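Local coordinates for protein FOKI restriction endonuclease (Planomicrobium okeanokoites, PDB 2FOK) that recognises a specific DNA sequence and cleaves the double strand outside it, as a metal-dependent type IIS restriction endonuclease, at residues Gly191-Leu195 against Glu220-Tyr226; Phe186-Phe192 against Met295-Leu300; Trp10-Pro14 against Lys225-Met229. One frame throughout, in Å; residues are numbered along the deposited sequence.

Interaction 1 of 3, residues Gly191-Leu195 against Glu220-Tyr226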
# COMPACT_ATOMS: atom_id res chain seq x y z
N GLY A 191 3.99 -1.12 0.15
CA GLY A 191 3.69 -0.22 -0.95
C GLY A 191 2.21 -0.33 -1.25
O GLY A 191 1.61 0.59 -1.80
N PHE A 192 1.62 -1.47 -0.90
CA PHE A 192 0.19 -1.73 -1.09
C PHE A 192 -0.40 -2.37 0.16
O PHE A 192 -0.97 -3.47 0.09
CB PHE A 192 -0.06 -2.67 -2.28
CG PHE A 192 0.63 -2.25 -3.54
CD1 PHE A 192 0.04 -1.32 -4.39
CD2 PHE A 192 1.87 -2.79 -3.87
CE1 PHE A 192 0.68 -0.91 -5.56
CE2 PHE A 192 2.53 -2.39 -5.03
CZ PHE A 192 1.94 -1.45 -5.88
N THR A 193 -0.26 -1.69 1.29
CA THR A 193 -0.77 -2.19 2.56
C THR A 193 -2.12 -1.55 2.89
O THR A 193 -2.41 -0.44 2.46
CB THR A 193 0.21 -1.87 3.72
OG1 THR A 193 0.21 -0.47 3.95
CG2 THR A 193 1.62 -2.32 3.38
N SER A 194 -2.95 -2.26 3.65
CA SER A 194 -4.26 -1.74 4.02
C SER A 194 -4.54 -2.08 5.48
O SER A 194 -4.24 -3.18 5.94
CB SER A 194 -5.35 -2.35 3.12
OG SER A 194 -6.64 -1.77 3.37
N LEU A 195 -5.11 -1.12 6.20
CA LEU A 195 -5.44 -1.32 7.61
C LEU A 195 -6.82 -1.92 7.78
O LEU A 195 -7.80 -1.39 7.24
CB LEU A 195 -5.41 0.01 8.37
CG LEU A 195 -4.27 1.01 8.18
CD1 LEU A 195 -4.60 2.28 8.97
CD2 LEU A 195 -2.97 0.40 8.65
N GLU A 220 -3.74 5.41 7.62
CA GLU A 220 -4.05 4.62 6.44
C GLU A 220 -2.84 3.90 5.86
O GLU A 220 -1.70 4.29 6.09
CB GLU A 220 -4.69 5.54 5.37
CG GLU A 220 -3.68 6.36 4.59
CD GLU A 220 -4.21 7.71 4.14
OE1 GLU A 220 -5.42 7.83 3.85
OE2 GLU A 220 -3.41 8.65 4.07
N GLY A 221 -3.11 2.82 5.13
CA GLY A 221 -2.04 2.05 4.51
C GLY A 221 -1.84 2.58 3.10
O GLY A 221 -2.63 3.39 2.63
N SER A 222 -0.79 2.13 2.43
CA SER A 222 -0.52 2.61 1.08
C SER A 222 -1.71 2.45 0.13
O SER A 222 -2.05 3.40 -0.57
CB SER A 222 0.69 1.90 0.48
OG SER A 222 1.43 1.23 1.48
N SER A 223 -2.34 1.28 0.11
CA SER A 223 -3.48 1.05 -0.78
C SER A 223 -4.68 1.90 -0.38
O SER A 223 -5.49 2.30 -1.23
CB SER A 223 -3.88 -0.42 -0.77
OG SER A 223 -3.17 -1.16 -1.77
N ASP A 224 -4.81 2.18 0.92
CA ASP A 224 -5.90 3.01 1.42
C ASP A 224 -5.70 4.44 0.89
O ASP A 224 -6.67 5.15 0.64
CB ASP A 224 -5.92 3.01 2.95
CG ASP A 224 -5.92 1.60 3.53
OD1 ASP A 224 -6.53 0.71 2.91
OD2 ASP A 224 -5.31 1.37 4.60
N LYS A 225 -4.44 4.83 0.73
CA LYS A 225 -4.03 6.14 0.21
C LYS A 225 -4.45 6.26 -1.25
O LYS A 225 -5.11 7.22 -1.66
CB LYS A 225 -2.50 6.27 0.28
CG LYS A 225 -1.97 7.42 1.11
CD LYS A 225 -1.32 6.90 2.40
CE LYS A 225 0.20 6.87 2.31
NZ LYS A 225 0.79 6.24 3.51
N TYR A 226 -4.03 5.27 -2.04
CA TYR A 226 -4.35 5.20 -3.46
C TYR A 226 -5.86 5.17 -3.69
O TYR A 226 -6.36 5.86 -4.56
CB TYR A 226 -3.71 3.95 -4.07
CG TYR A 226 -2.21 3.92 -3.95
CD1 TYR A 226 -1.47 5.08 -4.09
CD2 TYR A 226 -1.52 2.73 -3.71
CE1 TYR A 226 -0.09 5.08 -3.99
CE2 TYR A 226 -0.13 2.72 -3.60
CZ TYR A 226 0.58 3.91 -3.75
OH TYR A 226 1.96 3.94 -3.67

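Interaction 2 of 3, residues Phe186-Phe192 against Met295-Leu300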
# COMPACT_ATOMS: atom_id res chain seq x y z
N PHE A 186 -1.06 -4.67 -5.47
CA PHE A 186 -0.48 -5.95 -5.10
C PHE A 186 -0.58 -6.07 -3.59
O PHE A 186 0.42 -6.02 -2.87
CB PHE A 186 0.98 -6.00 -5.59
CG PHE A 186 1.09 -6.00 -7.09
CD1 PHE A 186 1.01 -7.19 -7.80
CD2 PHE A 186 1.19 -4.81 -7.80
CE1 PHE A 186 1.02 -7.19 -9.21
CE2 PHE A 186 1.20 -4.80 -9.20
CZ PHE A 186 1.11 -6.00 -9.90
N SER A 187 -1.82 -6.25 -3.14
CA SER A 187 -2.22 -6.35 -1.74
C SER A 187 -1.34 -7.10 -0.75
O SER A 187 -0.89 -8.22 -1.00
CB SER A 187 -3.64 -6.92 -1.64
OG SER A 187 -4.46 -6.39 -2.66
N GLY A 188 -1.12 -6.46 0.40
CA GLY A 188 -0.34 -7.07 1.45
C GLY A 188 1.12 -6.72 1.50
O GLY A 188 1.68 -6.57 2.59
N GLU A 189 1.75 -6.61 0.34
CA GLU A 189 3.17 -6.30 0.31
C GLU A 189 3.39 -4.84 0.61
O GLU A 189 2.44 -4.05 0.59
CB GLU A 189 3.76 -6.67 -1.05
CG GLU A 189 3.28 -5.83 -2.20
CD GLU A 189 3.76 -6.36 -3.53
OE1 GLU A 189 3.79 -7.61 -3.69
OE2 GLU A 189 4.11 -5.53 -4.40
N SER A 190 4.64 -4.47 0.90
CA SER A 190 4.95 -3.07 1.21
C SER A 190 4.75 -2.19 -0.03
O SER A 190 5.27 -2.47 -1.11
CB SER A 190 6.38 -2.95 1.75
OG SER A 190 7.32 -3.44 0.82
N GLY A 191 3.99 -1.12 0.15
CA GLY A 191 3.69 -0.22 -0.95
C GLY A 191 2.21 -0.33 -1.25
O GLY A 191 1.61 0.59 -1.80
N PHE A 192 1.62 -1.47 -0.90
CA PHE A 192 0.19 -1.73 -1.09
C PHE A 192 -0.40 -2.37 0.16
O PHE A 192 -0.97 -3.47 0.09
CB PHE A 192 -0.06 -2.67 -2.28
CG PHE A 192 0.63 -2.25 -3.54
CD1 PHE A 192 0.04 -1.32 -4.39
CD2 PHE A 192 1.87 -2.79 -3.87
CE1 PHE A 192 0.68 -0.91 -5.56
CE2 PHE A 192 2.53 -2.39 -5.03
CZ PHE A 192 1.94 -1.45 -5.88
N MET A 295 4.96 0.16 -12.68
CA MET A 295 3.76 0.18 -11.85
C MET A 295 3.48 -1.17 -11.20
O MET A 295 2.62 -1.27 -10.33
CB MET A 295 2.55 0.63 -12.68
CG MET A 295 1.92 -0.43 -13.59
SD MET A 295 0.20 -0.02 -14.02
CE MET A 295 -0.65 -1.52 -13.55
N LEU A 296 4.24 -2.18 -11.60
CA LEU A 296 4.05 -3.53 -11.09
C LEU A 296 4.69 -3.81 -9.73
O LEU A 296 4.67 -4.94 -9.25
CB LEU A 296 4.55 -4.54 -12.14
CG LEU A 296 4.13 -4.26 -13.59
CD1 LEU A 296 4.70 -5.31 -14.54
CD2 LEU A 296 2.61 -4.26 -13.69
N ALA A 297 5.25 -2.78 -9.10
CA ALA A 297 5.87 -2.90 -7.78
C ALA A 297 6.41 -1.54 -7.36
O ALA A 297 7.04 -0.86 -8.17
CB ALA A 297 7.01 -3.93 -7.80
N THR A 298 6.17 -1.15 -6.11
CA THR A 298 6.64 0.14 -5.61
C THR A 298 7.77 0.08 -4.58
O THR A 298 8.95 0.07 -4.94
CB THR A 298 5.47 0.99 -5.01
OG1 THR A 298 5.07 0.44 -3.74
CG2 THR A 298 4.27 0.99 -5.95
N ASN A 299 7.40 0.05 -3.30
CA ASN A 299 8.36 0.05 -2.20
C ASN A 299 8.87 -1.33 -1.80
O ASN A 299 8.98 -1.64 -0.61
CB ASN A 299 7.74 0.75 -0.99
CG ASN A 299 7.03 2.03 -1.36
OD1 ASN A 299 7.39 2.69 -2.34
ND2 ASN A 299 6.01 2.40 -0.60
N LEU A 300 9.19 -2.13 -2.80
CA LEU A 300 9.68 -3.48 -2.58
C LEU A 300 11.18 -3.52 -2.85
O LEU A 300 11.62 -3.20 -3.94
CB LEU A 300 8.96 -4.44 -3.54
CG LEU A 300 8.75 -5.91 -3.17
CD1 LEU A 300 7.62 -6.04 -2.14
CD2 LEU A 300 8.44 -6.70 -4.44
O HOH W 1 5.26 -3.15 -3.93

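Interaction 3 of 3, residues Trp10-Pro14 against Lys225-Met229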
# COMPACT_ATOMS: atom_id res chain seq x y z
N TRP A 10 0.99 5.26 -9.59
CA TRP A 10 0.40 5.42 -8.26
C TRP A 10 0.75 6.75 -7.61
O TRP A 10 1.93 7.09 -7.42
CB TRP A 10 0.88 4.27 -7.38
CG TRP A 10 0.71 2.91 -8.00
CD1 TRP A 10 1.65 2.21 -8.71
CD2 TRP A 10 -0.46 2.09 -7.97
NE1 TRP A 10 1.13 1.01 -9.13
CE2 TRP A 10 -0.16 0.91 -8.69
CE3 TRP A 10 -1.73 2.24 -7.41
CZ2 TRP A 10 -1.10 -0.12 -8.86
CZ3 TRP A 10 -2.67 1.21 -7.58
CH2 TRP A 10 -2.34 0.05 -8.30
N VAL A 11 -0.28 7.50 -7.24
CA VAL A 11 -0.09 8.80 -6.60
C VAL A 11 -0.77 8.77 -5.23
O VAL A 11 -1.88 8.26 -5.10
CB VAL A 11 -0.68 9.94 -7.48
CG1 VAL A 11 0.21 11.17 -7.39
CG2 VAL A 11 -0.79 9.48 -8.94
N GLN A 12 -0.10 9.32 -4.22
CA GLN A 12 -0.62 9.31 -2.85
C GLN A 12 -1.14 10.63 -2.29
O GLN A 12 -2.03 10.65 -1.44
CB GLN A 12 0.47 8.81 -1.90
CG GLN A 12 0.50 7.32 -1.63
CD GLN A 12 1.64 6.94 -0.69
OE1 GLN A 12 1.88 5.76 -0.42
NE2 GLN A 12 2.36 7.95 -0.20
N ASN A 13 -0.58 11.74 -2.75
CA ASN A 13 -0.99 13.02 -2.20
C ASN A 13 -1.80 13.92 -3.12
O ASN A 13 -1.55 13.98 -4.32
CB ASN A 13 0.23 13.74 -1.65
CG ASN A 13 0.73 13.13 -0.35
OD1 ASN A 13 -0.04 12.98 0.60
ND2 ASN A 13 2.00 12.75 -0.31
N PRO A 14 -2.79 14.63 -2.55
CA PRO A 14 -3.70 15.54 -3.24
C PRO A 14 -3.08 16.69 -4.02
O PRO A 14 -2.03 17.23 -3.66
CB PRO A 14 -4.62 16.05 -2.13
CG PRO A 14 -3.86 15.82 -0.88
CD PRO A 14 -3.10 14.56 -1.11
N LYS A 225 -4.44 4.83 0.73
CA LYS A 225 -4.03 6.14 0.21
C LYS A 225 -4.45 6.26 -1.25
O LYS A 225 -5.11 7.22 -1.66
CB LYS A 225 -2.50 6.27 0.28
CG LYS A 225 -1.97 7.42 1.11
CD LYS A 225 -1.32 6.90 2.40
CE LYS A 225 0.20 6.87 2.31
NZ LYS A 225 0.79 6.24 3.51
N TYR A 226 -4.03 5.27 -2.04
CA TYR A 226 -4.35 5.20 -3.46
C TYR A 226 -5.86 5.17 -3.69
O TYR A 226 -6.36 5.86 -4.56
CB TYR A 226 -3.71 3.95 -4.07
CG TYR A 226 -2.21 3.92 -3.95
CD1 TYR A 226 -1.47 5.08 -4.09
CD2 TYR A 226 -1.52 2.73 -3.71
CE1 TYR A 226 -0.09 5.08 -3.99
CE2 TYR A 226 -0.13 2.72 -3.60
CZ TYR A 226 0.58 3.91 -3.75
OH TYR A 226 1.96 3.94 -3.67
N ALA A 227 -6.59 4.37 -2.90
CA ALA A 227 -8.05 4.26 -3.02
C ALA A 227 -8.77 5.58 -2.76
O ALA A 227 -9.82 5.84 -3.34
CB ALA A 227 -8.58 3.22 -2.06
N ARG A 228 -8.22 6.38 -1.85
CA ARG A 228 -8.81 7.67 -1.50
C ARG A 228 -8.54 8.66 -2.63
O ARG A 228 -9.41 9.45 -3.01
CB ARG A 228 -8.21 8.18 -0.18
CG ARG A 228 -8.25 9.70 -0.01
CD ARG A 228 -7.64 10.17 1.30
NE ARG A 228 -6.21 9.88 1.41
CZ ARG A 228 -5.26 10.52 0.72
NH1 ARG A 228 -5.59 11.47 -0.13
NH2 ARG A 228 -3.98 10.19 0.88
N MET A 229 -7.32 8.62 -3.15
CA MET A 229 -6.92 9.51 -4.24
C MET A 229 -7.66 9.16 -5.52
O MET A 229 -8.36 10.00 -6.09
CB MET A 229 -5.41 9.40 -4.47
CG MET A 229 -4.58 9.93 -3.30
SD MET A 229 -5.18 11.55 -2.78
CE MET A 229 -4.56 12.57 -4.14

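Interaction 1 of 3, residues Gly191-Leu195 against Glu220-Tyr226
T193 caps the N-terminus of helix 222-236 from the loop 191-195, its O and OG1 taking the N-H groups of S223 and S222, while D224 folds back onto G221 N as half of a capping box. G221 occupies the N-cap and has no side chain; the acceptors come from T193. S223 N donates to T193 O at 2.9 Å, approaching 24° out of the carbonyl plane. S222 N donates to T193 OG1 at 3.2 Å; the hydroxyl reaches it because chi1 of 69° sets OG1 between the backbone N and the carbonyl carbon. In return, T193 N makes a weak bond to S222 OG.

D224, the third residue after the N-cap, accepts from G221 N through D224 OD2 at 2.7 Å, on the anti side and 28° out of the carboxylate plane. L195 N reaches D224 OD2 at 3.0 Å, on the syn lone pair. D224 OD1 receives S194 OG at 2.5 Å, again syn. Three donors thus grip one carboxylate and fix its rotation. S223 OG turns to L184 O, and E220 OE1 to K177 and R228, outside the cap. L195 CD1 packs on E220 CA, just ahead of the N-cap. At the other end, G191 O sits 3.3 Å from Y226 CE2, near the plane of the ring and at its edge.

Interaction 2 of 3, residues Phe186-Phe192 against Met295-Leu300
G191 and N299 bring the two irregular segments closest, with CA atoms 4.8 Å apart, while the CA atoms of F186 and A297 are separated by 7.5 Å, so the chains are further apart at F186. Segment 186-192 is built from two successive type II turns, F186-E189 and E189-F192, with G188 and G191 in their third positions. F192 N closes the second on E189 O, and G188 N bonds F192 O. The tight approach brings G191 CA to 3.2 Å from T298 OG1, a buried hydroxyl with no hydrogen-bonding partner in the model.

One direct hydrogen bond joins the segments: S190 OG donates to N299 O at 2.8 Å, from 50° above the carbonyl plane and thus not on a lone pair. A chi1 of 58° sets S190 OG between its backbone N and carbonyl carbon, from where it reaches that oxygen. A water adds a three-way bridge, donating to S190 O and to E189 OE2 (2.7 Å) and accepting from T298 N. E189 OE1 forms a salt bridge with R310 of helix 303-319.

The contact links a loop of the second recognition subdomain to the loop that leads into helix 303-319 in the D3 region, both of helix-turn-helix-related families. Ring and methyl contacts complete it. T298 CG2 approaches F192 CZ obliquely at 3.4 Å. F192 CZ lies in plane at the edge of the F186 ring. L300 CD1 rests 4.1 Å from E189 CB. A carbonyl, L296 O, stands over one face of the F186 ring, 3.5 Å above its plane and offset toward the rim; R310 also bonds it.

Interaction 3 of 3, residues Trp10-Pro14 against Lys225-Met229
Q12 O receives R228 NH2 at 3.1 Å, with a C=O...N angle of 169° that puts the donor nearly on the carbonyl axis. The bend of R228 at chi3 (65°) turns the guanidinium to this oxygen, while its NE pairs with E220. M229 CG lies 3.2 Å from Q12 O. M229, bent at chi2 and chi3, then brings M229 CE against the N13-P14 peptide, 3.1 Å from P14 N, a tight fit.

The N-terminal loop of the first recognition subdomain is thereby laid across helix 222-236 of the second. The Y226 ring is its main platform on the helix. W10 CB makes a CH-pi contact over one face, 3.9 Å from the centroid of the Y226 ring. The six-membered ring of W10 meets Y226 obliquely, the planes 43° apart, and V11 O reaches the ring edge at 3.4 Å from Y226 CD1. Q12 runs extended beyond CG between Y226 and K225: its CG touches Y226 CE1, and its amide carbon, Q12 CD, lies 3.3 Å from K225 CE. W10 NE1 is hydrogen-bonded to M295 O, in the loop 295-300.

How the interactions relate
Interactions 1 and 2 are buried near the centre of the chain and share G191 and F192, whereas interaction 3 is only partly buried, with N13 and P14 exposed. Interactions 1 and 3 both use helix 222-236: the first satisfies polar groups at its N-terminus, the third combines aromatic and aliphatic packing along the following turn with one arginine-to-carbonyl hydrogen bond. Interaction 2 bridges more sparingly, through one hydroxyl and one water, where two loops meet. W10 ties the set together: its ring packs edge-to-face on F192 and touches T298, so the 10-14, 186-192 and 295-300 segments converge. The E220-R228 salt bridge likewise joins interaction 1 to interaction 3.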